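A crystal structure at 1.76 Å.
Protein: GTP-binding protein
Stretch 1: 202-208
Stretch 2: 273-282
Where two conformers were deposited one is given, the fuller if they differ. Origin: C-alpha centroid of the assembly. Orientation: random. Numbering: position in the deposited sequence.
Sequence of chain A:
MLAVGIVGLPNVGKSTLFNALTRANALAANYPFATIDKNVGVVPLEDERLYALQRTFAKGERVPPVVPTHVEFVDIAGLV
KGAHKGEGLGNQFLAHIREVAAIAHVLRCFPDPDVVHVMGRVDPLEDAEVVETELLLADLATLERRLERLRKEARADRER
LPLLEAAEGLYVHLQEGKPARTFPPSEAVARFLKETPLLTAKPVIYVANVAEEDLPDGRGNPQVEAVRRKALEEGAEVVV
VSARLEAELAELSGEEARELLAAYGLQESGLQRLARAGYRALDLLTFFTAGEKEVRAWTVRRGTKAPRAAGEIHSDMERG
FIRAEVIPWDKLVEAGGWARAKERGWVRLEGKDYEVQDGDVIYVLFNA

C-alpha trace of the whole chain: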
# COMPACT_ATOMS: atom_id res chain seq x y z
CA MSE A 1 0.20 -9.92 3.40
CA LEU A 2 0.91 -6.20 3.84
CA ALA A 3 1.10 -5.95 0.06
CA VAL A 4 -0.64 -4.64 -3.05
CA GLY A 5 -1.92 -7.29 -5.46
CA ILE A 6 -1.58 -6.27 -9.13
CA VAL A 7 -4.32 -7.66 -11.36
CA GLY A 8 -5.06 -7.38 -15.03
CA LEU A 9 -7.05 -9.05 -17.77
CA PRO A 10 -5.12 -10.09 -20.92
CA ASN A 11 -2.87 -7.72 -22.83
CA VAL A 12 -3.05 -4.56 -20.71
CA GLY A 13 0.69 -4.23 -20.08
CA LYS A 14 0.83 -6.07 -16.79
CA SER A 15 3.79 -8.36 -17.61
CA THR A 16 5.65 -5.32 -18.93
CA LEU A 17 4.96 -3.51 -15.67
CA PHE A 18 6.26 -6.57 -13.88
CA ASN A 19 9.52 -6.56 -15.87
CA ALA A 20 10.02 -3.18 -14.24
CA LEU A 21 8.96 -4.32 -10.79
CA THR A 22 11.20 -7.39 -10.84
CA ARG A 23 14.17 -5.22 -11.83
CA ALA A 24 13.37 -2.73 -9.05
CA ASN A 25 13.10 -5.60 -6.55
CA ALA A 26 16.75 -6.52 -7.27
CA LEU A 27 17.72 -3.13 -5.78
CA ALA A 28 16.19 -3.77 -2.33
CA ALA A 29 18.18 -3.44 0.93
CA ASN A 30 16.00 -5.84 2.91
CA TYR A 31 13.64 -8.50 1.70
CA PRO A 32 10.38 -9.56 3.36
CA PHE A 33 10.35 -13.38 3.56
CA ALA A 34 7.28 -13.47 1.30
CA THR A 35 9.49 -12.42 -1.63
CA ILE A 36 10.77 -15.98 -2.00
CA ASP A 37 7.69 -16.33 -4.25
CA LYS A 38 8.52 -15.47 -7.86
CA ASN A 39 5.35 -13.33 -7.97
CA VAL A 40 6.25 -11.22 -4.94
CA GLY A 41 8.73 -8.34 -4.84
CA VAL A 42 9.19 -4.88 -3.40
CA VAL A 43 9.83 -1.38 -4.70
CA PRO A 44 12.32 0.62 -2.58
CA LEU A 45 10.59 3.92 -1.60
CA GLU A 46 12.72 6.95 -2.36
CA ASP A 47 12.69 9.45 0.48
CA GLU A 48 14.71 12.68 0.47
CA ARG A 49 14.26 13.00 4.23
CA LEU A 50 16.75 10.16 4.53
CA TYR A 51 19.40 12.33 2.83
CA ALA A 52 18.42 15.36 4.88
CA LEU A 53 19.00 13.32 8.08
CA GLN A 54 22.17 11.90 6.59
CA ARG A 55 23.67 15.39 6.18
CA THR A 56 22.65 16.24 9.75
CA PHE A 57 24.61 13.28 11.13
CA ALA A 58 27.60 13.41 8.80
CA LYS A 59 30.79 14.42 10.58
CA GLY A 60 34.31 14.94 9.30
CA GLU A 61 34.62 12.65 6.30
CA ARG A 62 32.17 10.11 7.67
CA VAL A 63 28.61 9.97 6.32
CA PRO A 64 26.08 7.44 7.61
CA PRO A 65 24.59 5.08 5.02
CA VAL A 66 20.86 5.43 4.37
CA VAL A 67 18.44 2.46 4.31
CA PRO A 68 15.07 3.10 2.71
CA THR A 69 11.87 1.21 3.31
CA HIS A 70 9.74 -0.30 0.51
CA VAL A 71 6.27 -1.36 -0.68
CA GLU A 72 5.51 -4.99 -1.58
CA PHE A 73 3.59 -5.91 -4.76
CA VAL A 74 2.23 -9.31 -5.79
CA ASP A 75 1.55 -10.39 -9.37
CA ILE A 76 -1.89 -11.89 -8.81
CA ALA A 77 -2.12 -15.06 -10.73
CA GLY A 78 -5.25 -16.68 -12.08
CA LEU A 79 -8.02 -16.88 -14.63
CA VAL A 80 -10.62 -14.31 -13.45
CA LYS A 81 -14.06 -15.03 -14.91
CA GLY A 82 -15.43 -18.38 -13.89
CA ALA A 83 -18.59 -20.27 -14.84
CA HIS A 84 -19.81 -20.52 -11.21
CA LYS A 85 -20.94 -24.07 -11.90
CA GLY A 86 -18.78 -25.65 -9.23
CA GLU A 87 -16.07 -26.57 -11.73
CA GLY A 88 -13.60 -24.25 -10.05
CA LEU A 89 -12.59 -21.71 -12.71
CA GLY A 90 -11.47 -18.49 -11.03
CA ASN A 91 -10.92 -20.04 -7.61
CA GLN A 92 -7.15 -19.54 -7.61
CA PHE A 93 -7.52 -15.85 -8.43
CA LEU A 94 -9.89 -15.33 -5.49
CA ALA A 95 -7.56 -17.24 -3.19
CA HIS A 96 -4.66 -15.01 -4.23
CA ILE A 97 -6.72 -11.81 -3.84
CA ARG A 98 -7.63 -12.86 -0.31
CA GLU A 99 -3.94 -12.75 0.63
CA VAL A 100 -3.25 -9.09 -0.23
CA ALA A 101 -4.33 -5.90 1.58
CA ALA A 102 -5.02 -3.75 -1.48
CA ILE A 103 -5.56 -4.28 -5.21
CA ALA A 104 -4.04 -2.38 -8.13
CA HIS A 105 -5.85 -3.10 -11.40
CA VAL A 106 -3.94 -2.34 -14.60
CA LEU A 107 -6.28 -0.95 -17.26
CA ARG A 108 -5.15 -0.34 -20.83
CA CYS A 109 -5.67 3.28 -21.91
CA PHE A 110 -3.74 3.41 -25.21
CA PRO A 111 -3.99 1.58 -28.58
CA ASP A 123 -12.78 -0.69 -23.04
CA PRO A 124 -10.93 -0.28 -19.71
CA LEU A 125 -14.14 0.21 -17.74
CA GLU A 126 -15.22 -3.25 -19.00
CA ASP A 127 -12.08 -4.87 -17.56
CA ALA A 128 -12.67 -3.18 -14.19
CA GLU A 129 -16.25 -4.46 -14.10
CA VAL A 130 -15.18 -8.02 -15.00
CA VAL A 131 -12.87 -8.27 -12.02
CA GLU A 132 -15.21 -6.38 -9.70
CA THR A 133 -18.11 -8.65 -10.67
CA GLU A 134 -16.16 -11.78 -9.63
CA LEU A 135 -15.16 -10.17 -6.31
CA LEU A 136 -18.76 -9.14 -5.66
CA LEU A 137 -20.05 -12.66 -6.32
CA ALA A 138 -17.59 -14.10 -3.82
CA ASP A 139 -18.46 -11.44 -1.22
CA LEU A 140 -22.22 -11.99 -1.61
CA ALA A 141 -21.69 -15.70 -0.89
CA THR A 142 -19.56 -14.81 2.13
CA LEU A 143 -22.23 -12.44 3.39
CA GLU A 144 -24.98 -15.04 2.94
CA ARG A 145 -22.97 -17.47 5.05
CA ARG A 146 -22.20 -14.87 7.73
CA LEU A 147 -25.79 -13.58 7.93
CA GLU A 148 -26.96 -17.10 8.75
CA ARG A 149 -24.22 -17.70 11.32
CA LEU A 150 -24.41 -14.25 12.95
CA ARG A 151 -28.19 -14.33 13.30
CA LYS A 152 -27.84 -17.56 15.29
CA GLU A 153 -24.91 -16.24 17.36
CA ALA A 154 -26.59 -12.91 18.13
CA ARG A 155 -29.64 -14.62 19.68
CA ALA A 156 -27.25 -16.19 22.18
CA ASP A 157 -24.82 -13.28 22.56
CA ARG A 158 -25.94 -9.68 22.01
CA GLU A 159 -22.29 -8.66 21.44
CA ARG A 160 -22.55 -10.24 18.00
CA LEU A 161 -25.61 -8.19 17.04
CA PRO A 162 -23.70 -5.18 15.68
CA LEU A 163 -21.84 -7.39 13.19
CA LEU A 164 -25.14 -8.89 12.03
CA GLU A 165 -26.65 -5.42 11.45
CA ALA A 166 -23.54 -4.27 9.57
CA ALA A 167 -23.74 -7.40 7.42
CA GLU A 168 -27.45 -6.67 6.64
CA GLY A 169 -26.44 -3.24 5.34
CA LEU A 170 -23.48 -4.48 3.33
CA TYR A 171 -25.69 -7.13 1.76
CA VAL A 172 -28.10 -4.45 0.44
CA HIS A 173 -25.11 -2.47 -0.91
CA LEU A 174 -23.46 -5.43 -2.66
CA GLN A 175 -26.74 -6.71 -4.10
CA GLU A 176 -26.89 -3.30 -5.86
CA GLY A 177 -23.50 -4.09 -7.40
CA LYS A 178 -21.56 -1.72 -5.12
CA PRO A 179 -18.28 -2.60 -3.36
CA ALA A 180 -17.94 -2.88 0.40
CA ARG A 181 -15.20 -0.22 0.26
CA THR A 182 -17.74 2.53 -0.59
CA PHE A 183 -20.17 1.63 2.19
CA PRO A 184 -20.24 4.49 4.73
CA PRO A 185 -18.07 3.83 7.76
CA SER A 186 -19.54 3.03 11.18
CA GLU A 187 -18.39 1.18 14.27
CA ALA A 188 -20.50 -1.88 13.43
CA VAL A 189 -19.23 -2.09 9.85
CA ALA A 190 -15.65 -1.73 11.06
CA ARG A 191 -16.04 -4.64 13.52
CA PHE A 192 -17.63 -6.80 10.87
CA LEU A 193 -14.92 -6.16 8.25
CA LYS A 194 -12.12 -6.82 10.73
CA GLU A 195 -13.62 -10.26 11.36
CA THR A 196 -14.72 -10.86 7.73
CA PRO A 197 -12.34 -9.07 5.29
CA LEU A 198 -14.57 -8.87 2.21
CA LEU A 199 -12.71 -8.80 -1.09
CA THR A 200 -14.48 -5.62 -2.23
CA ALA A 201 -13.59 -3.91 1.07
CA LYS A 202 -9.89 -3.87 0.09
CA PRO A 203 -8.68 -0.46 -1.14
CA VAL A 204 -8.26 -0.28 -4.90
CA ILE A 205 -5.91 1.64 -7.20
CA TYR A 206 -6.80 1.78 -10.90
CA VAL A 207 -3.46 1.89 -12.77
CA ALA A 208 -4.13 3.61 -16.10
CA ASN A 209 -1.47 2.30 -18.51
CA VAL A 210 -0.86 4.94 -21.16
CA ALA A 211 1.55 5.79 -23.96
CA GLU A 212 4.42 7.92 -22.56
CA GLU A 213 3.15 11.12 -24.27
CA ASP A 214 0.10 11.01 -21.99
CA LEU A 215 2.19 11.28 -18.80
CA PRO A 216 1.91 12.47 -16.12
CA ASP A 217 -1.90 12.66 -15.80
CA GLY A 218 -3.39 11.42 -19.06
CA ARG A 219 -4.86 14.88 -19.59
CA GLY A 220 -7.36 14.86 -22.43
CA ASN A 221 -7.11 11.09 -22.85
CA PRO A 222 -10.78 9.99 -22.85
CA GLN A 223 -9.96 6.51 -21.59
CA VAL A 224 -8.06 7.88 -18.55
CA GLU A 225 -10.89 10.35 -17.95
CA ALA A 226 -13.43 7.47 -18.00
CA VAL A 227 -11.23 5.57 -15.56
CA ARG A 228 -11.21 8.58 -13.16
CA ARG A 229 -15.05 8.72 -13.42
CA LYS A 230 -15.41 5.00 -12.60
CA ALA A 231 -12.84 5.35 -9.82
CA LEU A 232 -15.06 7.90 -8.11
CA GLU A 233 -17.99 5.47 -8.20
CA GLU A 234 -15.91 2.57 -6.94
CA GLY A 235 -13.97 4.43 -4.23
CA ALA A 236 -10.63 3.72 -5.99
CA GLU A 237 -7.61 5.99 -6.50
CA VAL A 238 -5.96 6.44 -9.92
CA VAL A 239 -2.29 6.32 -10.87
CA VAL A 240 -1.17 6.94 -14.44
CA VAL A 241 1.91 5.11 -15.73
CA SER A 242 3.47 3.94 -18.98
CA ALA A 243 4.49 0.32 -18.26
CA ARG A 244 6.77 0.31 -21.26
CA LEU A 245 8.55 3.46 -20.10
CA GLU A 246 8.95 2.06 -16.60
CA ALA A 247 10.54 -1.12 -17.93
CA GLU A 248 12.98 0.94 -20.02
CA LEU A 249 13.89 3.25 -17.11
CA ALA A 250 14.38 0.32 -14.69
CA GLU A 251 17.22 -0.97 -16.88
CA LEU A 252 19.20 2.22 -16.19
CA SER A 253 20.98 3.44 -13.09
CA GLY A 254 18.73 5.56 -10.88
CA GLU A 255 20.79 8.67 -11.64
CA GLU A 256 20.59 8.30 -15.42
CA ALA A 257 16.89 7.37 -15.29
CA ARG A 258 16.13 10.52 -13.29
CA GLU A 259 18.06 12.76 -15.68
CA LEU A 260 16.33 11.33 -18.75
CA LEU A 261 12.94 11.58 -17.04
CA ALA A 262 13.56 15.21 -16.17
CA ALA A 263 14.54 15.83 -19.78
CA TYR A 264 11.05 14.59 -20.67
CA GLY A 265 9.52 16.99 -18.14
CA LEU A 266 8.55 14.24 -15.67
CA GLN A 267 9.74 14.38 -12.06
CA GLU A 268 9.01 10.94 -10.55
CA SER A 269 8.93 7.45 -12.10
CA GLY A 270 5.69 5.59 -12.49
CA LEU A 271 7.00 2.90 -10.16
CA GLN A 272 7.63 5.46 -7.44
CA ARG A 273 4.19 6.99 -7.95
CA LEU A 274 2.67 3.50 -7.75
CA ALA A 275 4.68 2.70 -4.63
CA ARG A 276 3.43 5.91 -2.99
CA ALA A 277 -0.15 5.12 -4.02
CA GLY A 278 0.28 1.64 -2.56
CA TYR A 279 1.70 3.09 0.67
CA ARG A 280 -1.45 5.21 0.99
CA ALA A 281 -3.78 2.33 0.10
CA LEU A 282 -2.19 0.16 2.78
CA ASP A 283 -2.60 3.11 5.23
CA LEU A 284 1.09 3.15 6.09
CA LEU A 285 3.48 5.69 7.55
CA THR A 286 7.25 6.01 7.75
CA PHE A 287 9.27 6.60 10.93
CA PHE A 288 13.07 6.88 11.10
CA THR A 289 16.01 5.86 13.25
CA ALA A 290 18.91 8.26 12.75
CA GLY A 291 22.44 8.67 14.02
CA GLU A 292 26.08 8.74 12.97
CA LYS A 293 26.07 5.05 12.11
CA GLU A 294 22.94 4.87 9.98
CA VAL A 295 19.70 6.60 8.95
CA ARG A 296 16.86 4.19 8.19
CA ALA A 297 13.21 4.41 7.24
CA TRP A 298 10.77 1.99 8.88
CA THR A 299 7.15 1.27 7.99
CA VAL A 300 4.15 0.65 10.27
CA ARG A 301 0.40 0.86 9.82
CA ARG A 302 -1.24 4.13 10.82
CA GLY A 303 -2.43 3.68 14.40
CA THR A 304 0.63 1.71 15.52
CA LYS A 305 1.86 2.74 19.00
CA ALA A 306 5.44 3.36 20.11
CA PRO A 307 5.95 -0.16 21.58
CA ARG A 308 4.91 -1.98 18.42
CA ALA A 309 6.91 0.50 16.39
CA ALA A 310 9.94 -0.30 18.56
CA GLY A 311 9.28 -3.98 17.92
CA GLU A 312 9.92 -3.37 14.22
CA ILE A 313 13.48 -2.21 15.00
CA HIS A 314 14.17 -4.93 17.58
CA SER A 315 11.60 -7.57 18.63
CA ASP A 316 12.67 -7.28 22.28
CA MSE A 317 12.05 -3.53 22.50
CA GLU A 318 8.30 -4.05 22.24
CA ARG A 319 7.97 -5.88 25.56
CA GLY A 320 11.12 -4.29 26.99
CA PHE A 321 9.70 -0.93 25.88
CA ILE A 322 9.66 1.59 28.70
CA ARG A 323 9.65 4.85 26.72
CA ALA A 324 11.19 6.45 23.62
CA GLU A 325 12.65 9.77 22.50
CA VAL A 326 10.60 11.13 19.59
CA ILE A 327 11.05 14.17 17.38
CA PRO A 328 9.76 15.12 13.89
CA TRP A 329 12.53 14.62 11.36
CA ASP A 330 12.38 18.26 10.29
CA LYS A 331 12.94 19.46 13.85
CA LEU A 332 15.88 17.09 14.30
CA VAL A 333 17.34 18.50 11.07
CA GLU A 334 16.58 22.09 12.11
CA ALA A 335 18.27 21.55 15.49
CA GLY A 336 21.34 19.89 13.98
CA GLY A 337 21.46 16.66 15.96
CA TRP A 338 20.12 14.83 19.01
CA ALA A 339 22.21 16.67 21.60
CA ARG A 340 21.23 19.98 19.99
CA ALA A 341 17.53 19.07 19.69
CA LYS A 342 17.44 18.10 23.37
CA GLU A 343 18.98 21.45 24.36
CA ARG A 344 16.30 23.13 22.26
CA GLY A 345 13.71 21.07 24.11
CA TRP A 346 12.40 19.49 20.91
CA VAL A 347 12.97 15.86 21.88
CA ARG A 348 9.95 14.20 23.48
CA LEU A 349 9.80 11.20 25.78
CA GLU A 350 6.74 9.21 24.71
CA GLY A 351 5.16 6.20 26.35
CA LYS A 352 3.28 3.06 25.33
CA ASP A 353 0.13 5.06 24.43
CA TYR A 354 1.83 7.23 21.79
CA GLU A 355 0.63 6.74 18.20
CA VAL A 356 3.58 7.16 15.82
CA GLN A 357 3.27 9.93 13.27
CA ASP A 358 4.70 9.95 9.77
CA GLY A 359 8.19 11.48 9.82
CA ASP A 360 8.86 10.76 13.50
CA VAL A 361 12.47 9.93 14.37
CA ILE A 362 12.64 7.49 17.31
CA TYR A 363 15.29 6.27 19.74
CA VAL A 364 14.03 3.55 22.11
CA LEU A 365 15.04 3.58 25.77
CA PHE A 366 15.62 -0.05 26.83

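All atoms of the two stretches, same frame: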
# COMPACT_ATOMS: atom_id res chain seq x y z
N LYS A 202 -11.30 -4.24 0.24
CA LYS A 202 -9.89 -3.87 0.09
C LYS A 202 -9.76 -2.60 -0.76
O LYS A 202 -10.48 -2.41 -1.76
CB LYS A 202 -9.09 -5.01 -0.60
CG LYS A 202 -9.18 -6.36 0.14
CD LYS A 202 -8.52 -7.50 -0.66
CE LYS A 202 -8.74 -8.86 0.01
NZ LYS A 202 -7.92 -9.04 1.25
N PRO A 203 -8.85 -1.69 -0.36
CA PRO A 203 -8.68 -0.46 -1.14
C PRO A 203 -8.24 -0.84 -2.54
O PRO A 203 -7.53 -1.84 -2.74
CB PRO A 203 -7.56 0.27 -0.39
CG PRO A 203 -7.75 -0.19 1.02
CD PRO A 203 -8.07 -1.65 0.89
N VAL A 204 -8.61 -0.01 -3.50
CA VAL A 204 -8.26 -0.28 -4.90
C VAL A 204 -7.60 0.91 -5.56
O VAL A 204 -7.97 2.07 -5.28
CB VAL A 204 -9.53 -0.61 -5.74
CG1 VAL A 204 -9.16 -0.60 -7.25
CG2 VAL A 204 -10.10 -1.96 -5.35
N ILE A 205 -6.59 0.62 -6.39
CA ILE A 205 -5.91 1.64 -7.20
C ILE A 205 -6.13 1.22 -8.65
O ILE A 205 -5.88 0.08 -9.01
CB ILE A 205 -4.38 1.62 -6.96
CG1 ILE A 205 -4.05 1.95 -5.51
CG2 ILE A 205 -3.70 2.64 -7.93
CD1 ILE A 205 -2.65 1.45 -5.13
N TYR A 206 -6.64 2.12 -9.50
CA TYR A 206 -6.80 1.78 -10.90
C TYR A 206 -5.50 2.33 -11.51
O TYR A 206 -5.21 3.51 -11.35
CB TYR A 206 -7.97 2.52 -11.53
CG TYR A 206 -9.34 1.93 -11.26
CD1 TYR A 206 -10.48 2.69 -11.47
CD2 TYR A 206 -9.49 0.62 -10.83
CE1 TYR A 206 -11.75 2.17 -11.26
CE2 TYR A 206 -10.76 0.07 -10.61
CZ TYR A 206 -11.89 0.86 -10.84
OH TYR A 206 -13.15 0.34 -10.65
N VAL A 207 -4.74 1.47 -12.18
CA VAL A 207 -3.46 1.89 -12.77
C VAL A 207 -3.73 2.07 -14.26
O VAL A 207 -3.87 1.08 -15.00
CB VAL A 207 -2.38 0.79 -12.55
CG1 VAL A 207 -1.06 1.23 -13.17
CG2 VAL A 207 -2.19 0.54 -11.06
N ALA A 208 -3.86 3.32 -14.69
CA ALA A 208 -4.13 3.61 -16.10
C ALA A 208 -2.83 3.53 -16.88
O ALA A 208 -1.96 4.40 -16.72
CB ALA A 208 -4.76 5.02 -16.25
N ARG A 273 5.55 6.51 -8.15
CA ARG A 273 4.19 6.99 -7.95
C ARG A 273 3.29 5.85 -7.50
O ARG A 273 2.43 6.03 -6.64
CB ARG A 273 3.62 7.57 -9.25
CG ARG A 273 4.19 8.91 -9.69
CD ARG A 273 3.80 9.14 -11.16
NE ARG A 273 3.82 10.54 -11.56
CZ ARG A 273 2.93 11.45 -11.17
NH1 ARG A 273 1.93 11.10 -10.37
NH2 ARG A 273 3.02 12.70 -11.60
N LEU A 274 3.48 4.67 -8.11
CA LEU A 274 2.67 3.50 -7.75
C LEU A 274 3.00 3.05 -6.32
O LEU A 274 2.13 2.69 -5.55
CB LEU A 274 2.94 2.34 -8.73
CG LEU A 274 2.16 1.05 -8.47
CD1 LEU A 274 0.65 1.29 -8.54
CD2 LEU A 274 2.59 0.02 -9.54
N ALA A 275 4.28 3.08 -5.97
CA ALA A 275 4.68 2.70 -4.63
C ALA A 275 4.03 3.63 -3.59
O ALA A 275 3.54 3.19 -2.55
CB ALA A 275 6.24 2.72 -4.51
N ARG A 276 4.02 4.93 -3.89
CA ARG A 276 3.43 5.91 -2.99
C ARG A 276 1.92 5.73 -2.90
O ARG A 276 1.31 5.95 -1.85
CB ARG A 276 3.78 7.34 -3.43
CG ARG A 276 5.24 7.75 -3.16
CD ARG A 276 5.44 9.28 -3.26
NE ARG A 276 5.04 9.81 -4.56
CZ ARG A 276 3.88 10.40 -4.81
NH1 ARG A 276 2.98 10.54 -3.84
NH2 ARG A 276 3.59 10.82 -6.04
N ALA A 277 1.30 5.35 -4.02
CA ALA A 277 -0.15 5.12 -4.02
C ALA A 277 -0.43 3.85 -3.21
O ALA A 277 -1.41 3.79 -2.47
CB ALA A 277 -0.68 4.96 -5.46
N GLY A 278 0.46 2.87 -3.32
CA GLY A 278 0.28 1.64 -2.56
C GLY A 278 0.47 1.90 -1.07
O GLY A 278 -0.24 1.35 -0.23
N TYR A 279 1.43 2.75 -0.73
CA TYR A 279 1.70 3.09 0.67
C TYR A 279 0.42 3.68 1.26
O TYR A 279 0.03 3.32 2.37
CB TYR A 279 2.83 4.12 0.75
CG TYR A 279 3.73 3.99 1.97
CD1 TYR A 279 4.50 2.84 2.18
CD2 TYR A 279 3.90 5.06 2.87
CE1 TYR A 279 5.41 2.76 3.22
CE2 TYR A 279 4.82 4.99 3.92
CZ TYR A 279 5.57 3.84 4.08
OH TYR A 279 6.51 3.76 5.07
N ARG A 280 -0.22 4.58 0.52
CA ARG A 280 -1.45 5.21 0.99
C ARG A 280 -2.59 4.20 1.09
O ARG A 280 -3.35 4.21 2.06
CB ARG A 280 -1.90 6.35 0.06
CG ARG A 280 -0.98 7.59 0.10
CD ARG A 280 -1.60 8.76 -0.66
NE ARG A 280 -1.67 8.53 -2.10
CZ ARG A 280 -0.66 8.76 -2.95
NH1 ARG A 280 0.50 9.23 -2.50
NH2 ARG A 280 -0.81 8.53 -4.23
N ALA A 281 -2.70 3.32 0.10
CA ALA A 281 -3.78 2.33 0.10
C ALA A 281 -3.66 1.41 1.29
O ALA A 281 -4.68 1.01 1.89
CB ALA A 281 -3.73 1.50 -1.21
N LEU A 282 -2.43 1.06 1.65
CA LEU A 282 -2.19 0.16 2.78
C LEU A 282 -2.24 0.92 4.12
O LEU A 282 -2.04 0.32 5.19
CB LEU A 282 -0.84 -0.55 2.62
CG LEU A 282 -0.74 -1.51 1.42
CD1 LEU A 282 0.70 -2.02 1.23
CD2 LEU A 282 -1.69 -2.66 1.63

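Strand 204-208 lies against helix 273-281, the two running nearly antiparallel: their N-to-C directions differ by 162° and their axes come within 9.1 Å. The backbones are not equally spaced along the contact. CA of Pro203 is 5.8 Å from CA of Ala281, CA of Ile205 is 7.4 Å from CA of Ala277, and CA of Val207 is 8.1 Å from CA of Leu274, so the gap widens from the Pro203 end toward Val207. The side chains follow this taper, with a small alanine where the chains are close and a leucine where they are farther apart.

Alternation along the extended strand sets which residues take part. Pro203, Ile205 and Val207 direct their CA-to-CB bonds toward the helix, whereas that of Val204 points away. On the helix, Leu274, Ala277, Gly278 and Ala281 take part; the steps from Leu274 to Ala277 or Gly278, and from these to Ala281, are three or four residues, about one turn, which gathers them on one side.

Ile205 is the main bump. With chi1 at m and chi2 at t, it carries CD1 into a shallow hollow lined by Ala277, Gly278 and Ala281. There CD1 lies 4.0 Å from CB of Ala277, 4.1 Å from CB of Ala281 and 3.9 Å from N of Gly278. The two alanines offer only methyl groups, and Gly278 has no side chain and meets the isoleucine tip through its backbone. CD1 of Ile205 also sits 3.8 Å from O of Ala277, a van der Waals contact with a carbonyl oxygen that already accepts the helical hydrogen bond from N of Ala281 (2.9 Å).

At the narrow end, Pro203 presents the CB-CG side of its ring to Ala281: its CB is 4.1 Å from CB of Ala281, and its CG is 3.4 Å from O of Ala281. At the wide end, Leu274 starts sideways from the helix, but its side chain, chi1 t and chi2 p, brings CD1 nearer the strand, to 3.9 Å from CG2 of Val207. Two branched side chains thus span the broader gap.

No hydrogen bond crosses between the stretches. Within the helix, backbone N atoms bond to O atoms four residues earlier, for example N of Gly278 to O of Leu274 at 2.8 Å, and the contact rests on van der Waals packing and the exclusion of water from apolar groups. The buried surface is modest, 268 Å² over both sides, with Ile205 contributing the largest single share. The helix's arginines stay out of the contact; Arg276 hydrogen-bonds through NE and NH2 elsewhere in the structure.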